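Local coordinates for fibrinogen binding protein (Staphylococcus aureus subsp. aureus Mu50, PDB 3DOA) that probably binds fibrinogen and may also act in ribosome-associated protein quality control, at residues N95-I99 against Y160-P164; Q92-D96 against I169-D173. One frame throughout, in Å; residues are numbered along the deposited sequence.

Contact 1 of 2, residues N95-I99 against Y160-P164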
loop_
_atom_site.group_PDB
_atom_site.type_symbol
_atom_site.label_atom_id
_atom_site.label_comp_id
_atom_site.label_asym_id
_atom_site.label_seq_id
_atom_site.Cartn_x
_atom_site.Cartn_y
_atom_site.Cartn_z
ATOM N N ASN A 95 2.632 0.501 9.591
ATOM C CA ASN A 95 1.401 1.034 8.922
ATOM C C ASN A 95 1.690 1.953 7.717
ATOM O O ASN A 95 0.797 2.612 7.267
ATOM C CB ASN A 95 0.421 1.673 9.949
ATOM C CG ASN A 95 -0.937 2.009 9.348
ATOM O OD1 ASN A 95 -1.608 1.173 8.707
ATOM N ND2 ASN A 95 -1.341 3.268 9.544
ATOM N N ASP A 96 2.905 1.887 7.151
ATOM C CA ASP A 96 3.318 2.777 6.081
ATOM C C ASP A 96 2.753 2.283 4.790
ATOM O O ASP A 96 2.131 1.249 4.767
ATOM C CB ASP A 96 4.835 2.965 5.986
ATOM C CG ASP A 96 5.203 4.212 5.152
ATOM O OD1 ASP A 96 4.268 5.005 4.862
ATOM O OD2 ASP A 96 6.379 4.434 4.733
ATOM N N ARG A 97 2.896 3.092 3.749
ATOM C CA ARG A 97 2.445 2.770 2.391
ATOM C C ARG A 97 3.594 2.060 1.545
ATOM O O ARG A 97 4.031 2.529 0.454
ATOM C CB ARG A 97 1.976 4.038 1.641
ATOM C CG ARG A 97 0.800 4.858 2.179
ATOM C CD ARG A 97 1.120 6.394 1.990
ATOM N NE ARG A 97 -0.127 7.163 1.922
ATOM C CZ ARG A 97 -0.743 7.869 2.918
ATOM N NH1 ARG A 97 -0.207 7.999 4.148
ATOM N NH2 ARG A 97 -1.916 8.488 2.669
ATOM N N ARG A 98 3.980 0.904 2.089
ATOM C CA ARG A 98 5.090 0.097 1.707
ATOM C C ARG A 98 4.787 -1.411 1.854
ATOM O O ARG A 98 4.391 -1.912 2.927
ATOM C CB ARG A 98 6.250 0.439 2.594
ATOM C CG ARG A 98 6.931 1.668 2.157
ATOM C CD ARG A 98 7.743 2.328 3.266
ATOM N NE ARG A 98 9.043 1.703 3.504
ATOM C CZ ARG A 98 9.585 1.534 4.714
ATOM N NH1 ARG A 98 8.940 1.924 5.800
ATOM N NH2 ARG A 98 10.788 0.960 4.842
ATOM N N ILE A 99 4.981 -2.107 0.738
ATOM C CA ILE A 99 4.862 -3.531 0.696
ATOM C C ILE A 99 6.217 -4.111 0.182
ATOM O O ILE A 99 6.863 -3.575 -0.740
ATOM C CB ILE A 99 3.722 -3.988 -0.224
ATOM C CG1 ILE A 99 2.456 -3.133 -0.007
ATOM C CG2 ILE A 99 3.421 -5.477 0.014
ATOM C CD1 ILE A 99 2.290 -1.916 -0.953
ATOM N N TYR A 160 19.344 -0.128 0.591
ATOM C CA TYR A 160 18.029 0.500 0.770
ATOM C C TYR A 160 17.820 1.021 2.165
ATOM O O TYR A 160 17.948 0.287 3.143
ATOM C CB TYR A 160 16.914 -0.467 0.513
ATOM C CG TYR A 160 15.496 0.047 0.773
ATOM C CD1 TYR A 160 14.689 0.478 -0.272
ATOM C CD2 TYR A 160 14.923 -0.010 2.025
ATOM C CE1 TYR A 160 13.398 0.887 -0.074
ATOM C CE2 TYR A 160 13.608 0.400 2.236
ATOM C CZ TYR A 160 12.849 0.851 1.178
ATOM O OH TYR A 160 11.543 1.218 1.355
ATOM N N GLU A 161 17.354 2.266 2.183
ATOM C CA GLU A 161 16.884 3.000 3.346
ATOM C C GLU A 161 15.454 3.460 3.181
ATOM O O GLU A 161 15.081 3.999 2.161
ATOM C CB GLU A 161 17.693 4.260 3.501
ATOM C CG GLU A 161 19.130 4.031 3.616
ATOM C CD GLU A 161 19.622 4.397 4.958
ATOM O OE1 GLU A 161 19.981 5.572 5.131
ATOM O OE2 GLU A 161 19.639 3.523 5.844
ATOM N N ALA A 162 14.649 3.238 4.214
ATOM C CA ALA A 162 13.246 3.636 4.191
ATOM C C ALA A 162 13.098 5.104 3.805
ATOM O O ALA A 162 14.087 5.824 3.672
ATOM C CB ALA A 162 12.597 3.372 5.541
ATOM N N PRO A 163 11.856 5.541 3.626
ATOM C CA PRO A 163 11.574 6.932 3.253
ATOM C C PRO A 163 11.921 7.900 4.379
ATOM O O PRO A 163 12.238 7.470 5.488
ATOM C CB PRO A 163 10.065 6.925 3.011
ATOM C CG PRO A 163 9.761 5.528 2.598
ATOM C CD PRO A 163 10.704 4.656 3.377
ATOM N N PRO A 164 11.856 9.197 4.091
ATOM C CA PRO A 164 12.165 10.224 5.091
ATOM C C PRO A 164 11.492 9.930 6.427
ATOM O O PRO A 164 12.136 9.416 7.341
ATOM C CB PRO A 164 11.575 11.493 4.474
ATOM C CG PRO A 164 11.624 11.250 3.007
ATOM C CD PRO A 164 11.374 9.779 2.827
#
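R98, at the start of strand 98-106, carries this contact: the residue loses 77 Å² of surface to the extended segment 160-164. Chi1 in m, chi2 in t and chi3 in p send the chain out from the strand and then fold its end over, so that one face of the guanidinium lies on P163 and A162 (R98 NE to P163 CD 3.4 Å, R98 NH2 to A162 CB 3.1 Å). Its edge meets Y160, whose t rotamer extends the ring toward R98; the R98 NE to Y160 OH hydrogen bond, at 3.3 Å, is weak. The stronger partner of that hydroxyl is E120 on the neighbouring strand 112-120. D96 is also t: D96 OD2 reaches R98 NH1 at 3.7 Å, a long salt bridge, while D96 OD1 accepts from R97 N at 2.6 Å. The same carboxylate brushes the proline, D96 OD2 to P163 CG being 4.1 Å. The arrangement joins a hairpin strand to an extended, proline-containing loop laid across the five-stranded antiparallel sheet, consistent with the two-sheet architecture of NFACT N-terminal domains.

Contact 2 of 2, residues Q92-D96 against I169-D173; sequences QIGND and INPYD
The turn linking strands 86-92 and 98-106 meets a loop leading toward helix 176-179, with N95 and N170 CA atoms 5.9 Å apart. I93-D96 form a type II' beta turn closed by D96 N to I93 O at 3.0 Å; G94 takes phi/psi 59/-139, a positive phi favouring glycine, and N95 follows at -99/19. Q92 NE2 spans the turn to D96 O, 3.0 Å away. N95, with 75 Å² buried, points toward the partner, t with chi2 near 52°. N95 ND2 lies 3.3 Å from P171 CG and hydrogen-bonds the carbonyl of E199, while N95 OD1 meets the edge of the Y172 ring, 3.5 Å from Y172 CE2. N170 (41 Å²) is also t, chi2 -40°. N170 OD1 receives Y172 N at 2.8 Å, an Asx turn, and N170 O receives D173 N at 2.6 Å; P171 and Y172 run at -56/-22 and -78/-12. The N170 amide abuts the tip of the turn: N170 ND2 is 3.1 Å from N95 N, two donors, unbonded, and 3.5 Å from G94 C, while N170 OD1 lies 3.5 Å from N95 CB. P171 also touches F225 and M229 of helix 220-232. No hydrogen bond crosses; the segments meet by van der Waals contact, a type II' beta turn in the loop of a beta-hairpin set against an Asx turn, where strand-rich and helical parts of the chain meet.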
loop_
_atom_site.group_PDB
_atom_site.type_symbol
_atom_site.label_atom_id
_atom_site.label_comp_id
_atom_site.label_asym_id
_atom_site.label_seq_id
_atom_site.Cartn_x
_atom_site.Cartn_y
_atom_site.Cartn_z
ATOM N N GLN A 92 3.683 -5.670 4.987
ATOM C CA GLN A 92 3.589 -4.214 4.969
ATOM C C GLN A 92 4.547 -3.792 6.000
ATOM O O GLN A 92 4.637 -4.445 7.017
ATOM C CB GLN A 92 2.170 -3.758 5.378
ATOM C CG GLN A 92 1.955 -2.208 5.546
ATOM C CD GLN A 92 0.630 -1.831 6.268
ATOM O OE1 GLN A 92 -0.115 -2.704 6.736
ATOM N NE2 GLN A 92 0.345 -0.533 6.347
ATOM N N ILE A 93 5.257 -2.693 5.766
ATOM C CA ILE A 93 6.204 -2.206 6.767
ATOM C C ILE A 93 5.479 -1.251 7.678
ATOM O O ILE A 93 5.100 -0.161 7.289
ATOM C CB ILE A 93 7.454 -1.576 6.160
ATOM C CG1 ILE A 93 8.036 -2.517 5.087
ATOM C CG2 ILE A 93 8.472 -1.373 7.211
ATOM C CD1 ILE A 93 8.138 -4.049 5.423
ATOM N N GLY A 94 5.267 -1.701 8.900
ATOM C CA GLY A 94 4.485 -0.958 9.880
ATOM C C GLY A 94 3.096 -0.733 9.340
ATOM O O GLY A 94 2.486 -1.631 8.680
ATOM N N ASN A 95 2.632 0.501 9.591
ATOM C CA ASN A 95 1.401 1.034 8.922
ATOM C C ASN A 95 1.690 1.953 7.717
ATOM O O ASN A 95 0.797 2.612 7.267
ATOM C CB ASN A 95 0.421 1.673 9.949
ATOM C CG ASN A 95 -0.937 2.009 9.348
ATOM O OD1 ASN A 95 -1.608 1.173 8.707
ATOM N ND2 ASN A 95 -1.341 3.268 9.544
ATOM N N ASP A 96 2.905 1.887 7.151
ATOM C CA ASP A 96 3.318 2.777 6.081
ATOM C C ASP A 96 2.753 2.283 4.790
ATOM O O ASP A 96 2.131 1.249 4.767
ATOM C CB ASP A 96 4.835 2.965 5.986
ATOM C CG ASP A 96 5.203 4.212 5.152
ATOM O OD1 ASP A 96 4.268 5.005 4.862
ATOM O OD2 ASP A 96 6.379 4.434 4.733
ATOM N N ILE A 169 3.689 7.824 14.449
ATOM C CA ILE A 169 3.382 6.695 15.284
ATOM C C ILE A 169 2.476 5.754 14.552
ATOM O O ILE A 169 1.739 6.155 13.688
ATOM C CB ILE A 169 2.692 7.120 16.541
ATOM C CG1 ILE A 169 3.613 7.983 17.363
ATOM C CG2 ILE A 169 2.364 5.937 17.350
ATOM C CD1 ILE A 169 3.131 9.360 17.543
ATOM N N ASN A 170 2.561 4.483 14.891
ATOM C CA ASN A 170 1.723 3.473 14.272
ATOM C C ASN A 170 0.374 3.470 15.045
ATOM O O ASN A 170 0.300 3.134 16.243
ATOM C CB ASN A 170 2.394 2.087 14.238
ATOM C CG ASN A 170 1.613 1.039 13.385
ATOM O OD1 ASN A 170 0.374 0.956 13.388
ATOM N ND2 ASN A 170 2.351 0.243 12.643
ATOM N N PRO A 171 -0.697 3.867 14.346
ATOM C CA PRO A 171 -1.963 3.896 14.962
ATOM C C PRO A 171 -2.327 2.573 15.536
ATOM O O PRO A 171 -3.170 2.532 16.427
ATOM C CB PRO A 171 -2.903 4.241 13.824
ATOM C CG PRO A 171 -2.187 3.996 12.649
ATOM C CD PRO A 171 -0.799 4.306 12.954
ATOM N N TYR A 172 -1.741 1.483 15.076
ATOM C CA TYR A 172 -2.094 0.233 15.711
ATOM C C TYR A 172 -1.389 0.047 17.027
ATOM O O TYR A 172 -1.775 -0.806 17.750
ATOM C CB TYR A 172 -1.847 -0.934 14.796
ATOM C CG TYR A 172 -2.775 -0.914 13.659
ATOM C CD1 TYR A 172 -4.089 -1.352 13.831
ATOM C CD2 TYR A 172 -2.385 -0.442 12.419
ATOM C CE1 TYR A 172 -5.012 -1.309 12.818
ATOM C CE2 TYR A 172 -3.311 -0.398 11.362
ATOM C CZ TYR A 172 -4.622 -0.837 11.593
ATOM O OH TYR A 172 -5.549 -0.828 10.612
ATOM N N ASP A 173 -0.380 0.842 17.366
ATOM C CA ASP A 173 0.418 0.590 18.590
ATOM C C ASP A 173 -0.008 1.461 19.763
ATOM O O ASP A 173 0.683 1.599 20.768
ATOM C CB ASP A 173 1.892 0.842 18.298
ATOM C CG ASP A 173 2.482 -0.159 17.274
ATOM O OD1 ASP A 173 1.909 -1.258 16.957
ATOM O OD2 ASP A 173 3.576 0.172 16.768
#

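In the fold
Contacts 1 and 2 start from one place, sharing N95 and D96, and their centres lie 11 Å apart. Along the chain, 92-96 and 95-99 overlap, and their partners 160-164 and 169-173 follow in that order within the long loop between strand 137-140 and helix 176-179. The hairpin of strands 86-92 and 98-106 ties them together, with R98 O 3.1 Å from I93 N, a probable hydrogen bond. The loop thus returns to the hairpin twice, first across the five-stranded sheet and then at the turn. E199 touches D96 and N170, bringing in a third loop. Contact 1 keeps the loop on the sheet; contact 2 joins the hairpin end to the helical part of the chain.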